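DegV family protein (PDB 3FDJ) is of unknown function but, as in other members of the DegV family, probably binds a fatty acid between its two domains. Local coordinates at residues A24-I29 / E35-G40; V80-I83 / G89-N92; A235-I240 / V253-A258. One frame throughout, in Å; residues are numbered along the deposited sequence.

Contact 1: A24-I29 / E35-G40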
loop_
_atom_site.group_PDB
_atom_site.type_symbol
_atom_site.label_atom_id
_atom_site.label_comp_id
_atom_site.label_asym_id
_atom_site.label_seq_id
_atom_site.Cartn_x
_atom_site.Cartn_y
_atom_site.Cartn_z
ATOM N N ALA A 24 11.365 -0.649 -6.670
ATOM C CA ALA A 24 9.980 -1.129 -6.744
ATOM C C ALA A 24 9.845 -2.194 -7.833
ATOM O O ALA A 24 10.460 -2.086 -8.896
ATOM C CB ALA A 24 9.002 0.041 -6.998
ATOM N N VAL A 25 9.051 -3.219 -7.557
ATOM C CA VAL A 25 8.827 -4.318 -8.469
ATOM C C VAL A 25 7.362 -4.309 -8.935
ATOM O O VAL A 25 6.442 -4.491 -8.138
ATOM C CB VAL A 25 9.176 -5.653 -7.814
ATOM C CG1 VAL A 25 9.095 -6.770 -8.855
ATOM C CG2 VAL A 25 10.607 -5.583 -7.197
ATOM N N PRO A 26 7.140 -4.070 -10.226
ATOM C CA PRO A 26 5.793 -3.833 -10.732
ATOM C C PRO A 26 4.874 -5.030 -10.726
ATOM O O PRO A 26 5.265 -6.114 -11.151
ATOM C CB PRO A 26 6.018 -3.417 -12.185
ATOM C CG PRO A 26 7.409 -3.411 -12.428
ATOM C CD PRO A 26 8.167 -3.887 -11.269
ATOM N N LEU A 27 3.646 -4.807 -10.262
ATOM C CA LEU A 27 2.526 -5.685 -10.562
ATOM C C LEU A 27 1.945 -5.272 -11.917
ATOM O O LEU A 27 2.297 -4.212 -12.458
ATOM C CB LEU A 27 1.471 -5.610 -9.447
ATOM C CG LEU A 27 1.790 -6.525 -8.241
ATOM C CD1 LEU A 27 2.707 -5.815 -7.298
ATOM C CD2 LEU A 27 0.528 -7.025 -7.497
ATOM N N THR A 28 1.033 -6.089 -12.442
ATOM C CA THR A 28 0.445 -5.867 -13.752
ATOM C C THR A 28 -1.071 -5.946 -13.654
ATOM O O THR A 28 -1.598 -6.846 -13.008
ATOM C CB THR A 28 0.953 -6.894 -14.767
ATOM O OG1 THR A 28 2.383 -6.792 -14.877
ATOM C CG2 THR A 28 0.304 -6.670 -16.146
ATOM N N ILE A 29 -1.751 -4.988 -14.281
ATOM C CA ILE A 29 -3.193 -4.954 -14.371
ATOM C C ILE A 29 -3.490 -5.287 -15.818
ATOM O O ILE A 29 -2.836 -4.760 -16.705
ATOM C CB ILE A 29 -3.724 -3.545 -14.081
ATOM C CG1 ILE A 29 -3.345 -3.092 -12.665
ATOM C CG2 ILE A 29 -5.245 -3.500 -14.278
ATOM C CD1 ILE A 29 -2.085 -2.234 -12.615
ATOM N N GLU A 35 -2.192 -5.004 -21.377
ATOM C CA GLU A 35 -1.502 -5.167 -20.095
ATOM C C GLU A 35 -0.951 -3.825 -19.653
ATOM O O GLU A 35 -0.273 -3.141 -20.424
ATOM C CB GLU A 35 -0.330 -6.144 -20.202
ATOM C CG GLU A 35 -0.666 -7.618 -19.949
ATOM C CD GLU A 35 0.493 -8.385 -19.279
ATOM O OE1 GLU A 35 1.669 -7.955 -19.395
ATOM O OE2 GLU A 35 0.222 -9.419 -18.624
ATOM N N PHE A 36 -1.228 -3.453 -18.411
ATOM C CA PHE A 36 -0.706 -2.222 -17.851
ATOM C C PHE A 36 0.283 -2.621 -16.773
ATOM O O PHE A 36 -0.091 -3.238 -15.787
ATOM C CB PHE A 36 -1.818 -1.365 -17.232
ATOM C CG PHE A 36 -2.921 -1.010 -18.183
ATOM C CD1 PHE A 36 -3.966 -1.887 -18.404
ATOM C CD2 PHE A 36 -2.921 0.222 -18.839
ATOM C CE1 PHE A 36 -5.003 -1.559 -19.271
ATOM C CE2 PHE A 36 -3.944 0.558 -19.710
ATOM C CZ PHE A 36 -4.997 -0.334 -19.924
ATOM N N CYS A 37 1.548 -2.296 -16.979
ATOM C CA CYS A 37 2.589 -2.626 -16.024
ATOM C C CYS A 37 2.771 -1.417 -15.091
ATOM O O CYS A 37 2.914 -0.281 -15.558
ATOM C CB CYS A 37 3.875 -2.943 -16.778
ATOM S SG CYS A 37 5.199 -3.357 -15.714
ATOM N N ASP A 38 2.710 -1.652 -13.788
ATOM C CA ASP A 38 2.750 -0.582 -12.787
ATOM C C ASP A 38 4.196 -0.136 -12.560
ATOM O O ASP A 38 4.775 -0.337 -11.502
ATOM C CB ASP A 38 2.091 -1.076 -11.476
ATOM C CG ASP A 38 1.930 0.021 -10.427
ATOM O OD1 ASP A 38 2.118 1.219 -10.759
ATOM O OD2 ASP A 38 1.573 -0.324 -9.260
ATOM N N ASP A 39 4.763 0.523 -13.563
ATOM C CA ASP A 39 6.155 0.938 -13.518
ATOM C C ASP A 39 6.239 2.427 -13.821
ATOM O O ASP A 39 5.209 3.133 -13.833
ATOM C CB ASP A 39 6.983 0.092 -14.512
ATOM C CG ASP A 39 6.565 0.289 -15.978
ATOM O OD1 ASP A 39 5.770 1.204 -16.294
ATOM O OD2 ASP A 39 7.042 -0.497 -16.829
ATOM N N GLY A 40 7.444 2.912 -14.126
ATOM C CA GLY A 40 7.620 4.325 -14.506
ATOM C C GLY A 40 6.933 4.796 -15.782
ATOM O O GLY A 40 6.788 5.990 -16.009
#
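The amide of Phe36 bonds to Ile29 O at 2.7 Å with an N-H...O angle of 169°, the shortest hydrogen bond between 24-29 and 35-40. The same oxygen also lies in the plane of the Phe36 ring, at its edge, 3.5 Å from Phe36 CD1. Ile29 N returns a bond of 2.8 Å to Phe36 O. Together these two bonds define Ile29 and Phe36 as an antiparallel hydrogen-bonded pair, next to the non-hydrogen-bonded pair Thr28 and Cys37, the pattern of a beta hairpin built from strands 21-30 and 35-37. Ile29 and Phe36 share a face that helix 44-52 covers through Met47. On the face of Thr28 and Cys37, the sulfur stands anti to its own N (chi1 -180°), which sets it beside the carbonyl carbon and against Pro26, where Cys37 SG meets Pro26 CB at 3.6 Å. Pro26 CB also touches Asp38 O at 3.4 Å. Past the paired strands, Asp38 N still donates to Leu27 O at 2.9 Å, nearly straight (165°), while Asp38 forms the centre of an inverse gamma turn whose Asp39 N to Cys37 O bond is weak. The carboxylate of Asp38 is gripped by Ser10 OG and by the backbone amides of Gly260 and Leu261, at the start of helix 260-266.

Contact 2: V80-I83 / G89-N92; sequences VVTI and GTYN
Thr82 of strand 77-82 packs against Thr90 and Tyr91 in the first turn of helix 90-102, with no direct hydrogen bond between 80-83 and 89-92. The dense part is van der Waals contact, mostly of carbon atoms with one hydroxyl among them: Thr82 CB meets Thr90 CG2 at 4.0 Å, and Thr82 OG1 rests 3.5 Å from Tyr91 CB. With chi1 at 75°, OG1 sits between its own N and carbonyl carbon and donates to Ile83 O over 3.1 Å; it approaches 40° above the carbonyl plane, so the bond misses the lone pairs. Thr82 OG1 also lies at the edge of the Tyr91 ring, near its plane and 3.7 Å from Tyr91 CD1, before the ring runs on to Val112 and Asp114. Ile83 CG2 lies against Thr90 CB, the two side chains crossing at about a right angle, but Ile83 was deposited in two conformers, so this touch is less certain. The looser side is bridged by water: one molecule accepts from Tyr91 N at 2.8 Å and reaches Ile83 O at 2.7 Å, linking the helix's first turn to Ile83. Strand 77-82, this helix and the parallel strand 109-114 make up a beta-alpha-beta unit, the contact lying at the loop from its first strand into the helix.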
loop_
_atom_site.group_PDB
_atom_site.type_symbol
_atom_site.label_atom_id
_atom_site.label_comp_id
_atom_site.label_asym_id
_atom_site.label_seq_id
_atom_site.Cartn_x
_atom_site.Cartn_y
_atom_site.Cartn_z
ATOM N N VAL A 80 12.619 -6.945 1.848
ATOM C CA VAL A 80 11.581 -6.914 0.823
ATOM C C VAL A 80 10.250 -6.694 1.496
ATOM O O VAL A 80 9.882 -7.478 2.381
ATOM C CB VAL A 80 11.530 -8.238 0.040
ATOM C CG1 VAL A 80 10.566 -8.103 -1.149
ATOM C CG2 VAL A 80 12.936 -8.658 -0.455
ATOM N N VAL A 81 9.510 -5.652 1.104
ATOM C CA VAL A 81 8.179 -5.409 1.684
ATOM C C VAL A 81 7.117 -5.756 0.650
ATOM O O VAL A 81 7.207 -5.332 -0.502
ATOM C CB VAL A 81 8.037 -3.956 2.163
ATOM C CG1 VAL A 81 6.643 -3.714 2.811
ATOM C CG2 VAL A 81 9.168 -3.614 3.162
ATOM N N THR A 82 6.146 -6.573 1.039
ATOM C CA THR A 82 5.101 -6.980 0.115
ATOM C C THR A 82 3.714 -6.579 0.606
ATOM O O THR A 82 3.483 -6.385 1.783
ATOM C CB THR A 82 5.070 -8.513 -0.179
ATOM O OG1 THR A 82 4.527 -9.232 0.932
ATOM C CG2 THR A 82 6.490 -9.081 -0.528
ATOM N N ILE A 83 2.804 -6.442 -0.345
ATOM C CA ILE A 83 1.378 -6.317 -0.075
ATOM C C ILE A 83 0.913 -7.583 0.667
ATOM O O ILE A 83 1.503 -8.666 0.532
ATOM C CB ILE A 83 0.625 -6.080 -1.409
ATOM C CG1 ILE A 83 -0.912 -5.972 -1.227
ATOM C CG2 ILE A 83 0.975 -7.160 -2.384
ATOM C CD1 ILE A 83 -1.589 -5.324 -2.434
ATOM N N GLY A 89 -0.986 -13.187 -3.980
ATOM C CA GLY A 89 0.164 -14.083 -4.114
ATOM C C GLY A 89 1.541 -13.417 -4.154
ATOM O O GLY A 89 2.564 -14.086 -4.339
ATOM N N THR A 90 1.601 -12.112 -3.939
ATOM C CA THR A 90 2.863 -11.382 -4.009
ATOM C C THR A 90 3.903 -11.845 -3.009
ATOM O O THR A 90 5.058 -12.108 -3.385
ATOM C CB THR A 90 2.648 -9.874 -3.912
ATOM O OG1 THR A 90 1.809 -9.453 -4.994
ATOM C CG2 THR A 90 3.978 -9.135 -4.028
ATOM N N TYR A 91 3.485 -12.006 -1.756
ATOM C CA TYR A 91 4.377 -12.529 -0.711
ATOM C C TYR A 91 4.988 -13.884 -1.116
ATOM O O TYR A 91 6.196 -14.091 -1.017
ATOM C CB TYR A 91 3.632 -12.620 0.620
ATOM C CG TYR A 91 4.450 -13.267 1.730
ATOM C CD1 TYR A 91 5.389 -12.528 2.443
ATOM C CD2 TYR A 91 4.303 -14.596 2.048
ATOM C CE1 TYR A 91 6.141 -13.114 3.459
ATOM C CE2 TYR A 91 5.043 -15.184 3.058
ATOM C CZ TYR A 91 5.953 -14.435 3.766
ATOM O OH TYR A 91 6.684 -15.020 4.774
ATOM N N ASN A 92 4.163 -14.817 -1.579
ATOM C CA ASN A 92 4.669 -16.100 -2.017
ATOM C C ASN A 92 5.682 -15.962 -3.164
ATOM O O ASN A 92 6.690 -16.694 -3.183
ATOM C CB ASN A 92 3.550 -17.045 -2.445
ATOM C CG ASN A 92 2.716 -17.543 -1.302
ATOM O OD1 ASN A 92 3.093 -17.421 -0.112
ATOM N ND2 ASN A 92 1.559 -18.152 -1.646
HETATM O O HOH W 1 1.104 -10.816 -1.019
#

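Contact 3: A235-I240 / V253-A258; sequences ALADKI and VCVYKA
Val255 of the edge strand 253-257 meets Ala237 and Asp238 of helix 234-248, the helix that links this strand to the parallel strand 226-230 in a beta-alpha-beta unit. Apolar contact comes first. Val255 points its side chain at the helix, and Ala237 CB approaches Val255 CG1 at 3.5 Å; the alanine methyl also touches Ile271 of strand 271-276. Val255 CG1 stands anti to the backbone N (chi1 167°), which leaves Val255 CG2 beside that N and 3.9 Å from Ala237 O. Replacing Val255 by an alanine would probably open a gap under Ala237 CB and weaken the seating of the helix on this edge strand, since both methyls that reach it would go. Backbone pairing is separate on each side and does not cross the contact: the helix holds its own turn through Lys239 N to Ala235 O at 3.1 Å, while the strand pairs with 226-230 through Cys254 and Tyr256. Tyr256 points away from the helix, its ring in a cation-pi contact with Arg123. Polar atoms enter only by van der Waals touch: the Asp238 side chain crosses that of Val255 at about a right angle, and Asp238 OD1 lies 3.7 Å from Val255 CG1 and 4.0 Å from Val255 CG2.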
loop_
_atom_site.group_PDB
_atom_site.type_symbol
_atom_site.label_atom_id
_atom_site.label_comp_id
_atom_site.label_asym_id
_atom_site.label_seq_id
_atom_site.Cartn_x
_atom_site.Cartn_y
_atom_site.Cartn_z
ATOM N N ALA A 235 -7.777 16.787 -3.439
ATOM C CA ALA A 235 -8.597 17.689 -2.639
ATOM C C ALA A 235 -8.967 17.062 -1.310
ATOM O O ALA A 235 -8.785 17.679 -0.260
ATOM C CB ALA A 235 -9.854 18.111 -3.414
ATOM N N LEU A 236 -9.444 15.825 -1.355
ATOM C CA LEU A 236 -9.860 15.109 -0.143
ATOM C C LEU A 236 -8.640 14.762 0.712
ATOM O O LEU A 236 -8.667 14.923 1.937
ATOM C CB LEU A 236 -10.685 13.853 -0.467
ATOM C CG LEU A 236 -11.227 13.100 0.773
ATOM C CD1 LEU A 236 -11.970 14.037 1.741
ATOM C CD2 LEU A 236 -12.102 11.927 0.310
ATOM N N ALA A 237 -7.554 14.316 0.074
ATOM C CA ALA A 237 -6.361 13.955 0.819
ATOM C C ALA A 237 -5.836 15.176 1.599
ATOM O O ALA A 237 -5.430 15.047 2.755
ATOM C CB ALA A 237 -5.285 13.374 -0.112
ATOM N N ASP A 238 -5.844 16.348 0.962
ATOM C CA ASP A 238 -5.416 17.584 1.610
ATOM C C ASP A 238 -6.346 17.971 2.762
ATOM O O ASP A 238 -5.875 18.406 3.804
ATOM C CB ASP A 238 -5.317 18.740 0.596
ATOM C CG ASP A 238 -4.101 18.643 -0.321
ATOM O OD1 ASP A 238 -3.224 17.752 -0.114
ATOM O OD2 ASP A 238 -4.018 19.481 -1.261
ATOM N N LYS A 239 -7.654 17.781 2.601
ATOM C CA LYS A 239 -8.597 18.051 3.714
ATOM C C LYS A 239 -8.327 17.166 4.931
ATOM O O LYS A 239 -8.381 17.630 6.063
ATOM C CB LYS A 239 -10.049 17.805 3.308
ATOM C CG LYS A 239 -10.654 18.789 2.382
ATOM C CD LYS A 239 -12.132 18.406 2.128
ATOM C CE LYS A 239 -12.712 19.238 1.039
ATOM N NZ LYS A 239 -14.121 18.862 0.767
ATOM N N ILE A 240 -8.068 15.895 4.674
ATOM C CA ILE A 240 -7.749 14.930 5.730
ATOM C C ILE A 240 -6.459 15.360 6.432
ATOM O O ILE A 240 -6.393 15.411 7.663
ATOM C CB ILE A 240 -7.625 13.512 5.172
ATOM C CG1 ILE A 240 -8.992 13.003 4.677
ATOM C CG2 ILE A 240 -7.059 12.556 6.264
ATOM C CD1 ILE A 240 -8.929 11.730 3.782
ATOM N N VAL A 253 3.771 14.586 7.803
ATOM C CA VAL A 253 2.670 14.221 6.923
ATOM C C VAL A 253 3.150 14.292 5.495
ATOM O O VAL A 253 3.907 15.187 5.130
ATOM C CB VAL A 253 1.465 15.165 7.070
ATOM C CG1 VAL A 253 0.261 14.672 6.210
ATOM C CG2 VAL A 253 1.049 15.251 8.499
ATOM N N CYS A 254 2.730 13.332 4.691
ATOM C CA CYS A 254 2.962 13.380 3.261
ATOM C C CYS A 254 1.676 12.919 2.547
ATOM O O CYS A 254 1.131 11.861 2.875
ATOM C CB CYS A 254 4.144 12.500 2.870
ATOM S SG CYS A 254 4.593 12.666 1.132
ATOM N N VAL A 255 1.227 13.724 1.586
ATOM C CA VAL A 255 0.103 13.398 0.701
ATOM C C VAL A 255 0.677 13.186 -0.692
ATOM O O VAL A 255 1.430 14.037 -1.200
ATOM C CB VAL A 255 -0.897 14.560 0.632
ATOM C CG1 VAL A 255 -1.919 14.368 -0.531
ATOM C CG2 VAL A 255 -1.599 14.743 1.979
ATOM N N TYR A 256 0.317 12.082 -1.336
ATOM C CA TYR A 256 0.901 11.767 -2.630
ATOM C C TYR A 256 -0.006 10.868 -3.456
ATOM O O TYR A 256 -0.995 10.339 -2.967
ATOM C CB TYR A 256 2.270 11.099 -2.438
ATOM C CG TYR A 256 2.209 9.859 -1.588
ATOM C CD1 TYR A 256 2.149 9.957 -0.197
ATOM C CD2 TYR A 256 2.215 8.591 -2.159
ATOM C CE1 TYR A 256 2.059 8.832 0.594
ATOM C CE2 TYR A 256 2.151 7.457 -1.369
ATOM C CZ TYR A 256 2.060 7.597 0.006
ATOM O OH TYR A 256 1.998 6.512 0.803
ATOM N N LYS A 257 0.325 10.732 -4.732
ATOM C CA LYS A 257 -0.507 9.961 -5.650
ATOM C C LYS A 257 -0.292 8.448 -5.496
ATOM O O LYS A 257 0.836 7.959 -5.383
ATOM C CB LYS A 257 -0.213 10.339 -7.097
ATOM C CG LYS A 257 -0.481 11.789 -7.443
ATOM C CD LYS A 257 -0.209 12.032 -8.924
ATOM C CE LYS A 257 -0.492 13.466 -9.288
ATOM N NZ LYS A 257 0.444 14.354 -8.550
ATOM N N ALA A 258 -1.388 7.720 -5.584
ATOM C CA ALA A 258 -1.349 6.262 -5.683
ATOM C C ALA A 258 -0.687 5.819 -6.984
ATOM O O ALA A 258 -0.702 6.543 -7.989
ATOM C CB ALA A 258 -2.761 5.694 -5.570
#

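In the fold
From the N terminus the three contacts follow in series, and none encloses or crosses another. Contact 1 closes the short hairpin loop between strands 21-30 and 35-37; contact 2 closes the loop from strand 77-82 into helix 90-102. Both reach the first sheet and meet where Leu27 CD2 lies 3.7 Å from Thr90 OG1. Leu27 and Ile83 each approach a bound hexaethylene glycol, probably from the crystallisation liquor but consistent with a pocket here. Contact 3 spans a longer, mostly helical connection in the second sheet, its centre about 25 Å from that of contact 2, across the middle of the chain. Soon after strand 253-257, helix 260-266 returns to contact 1.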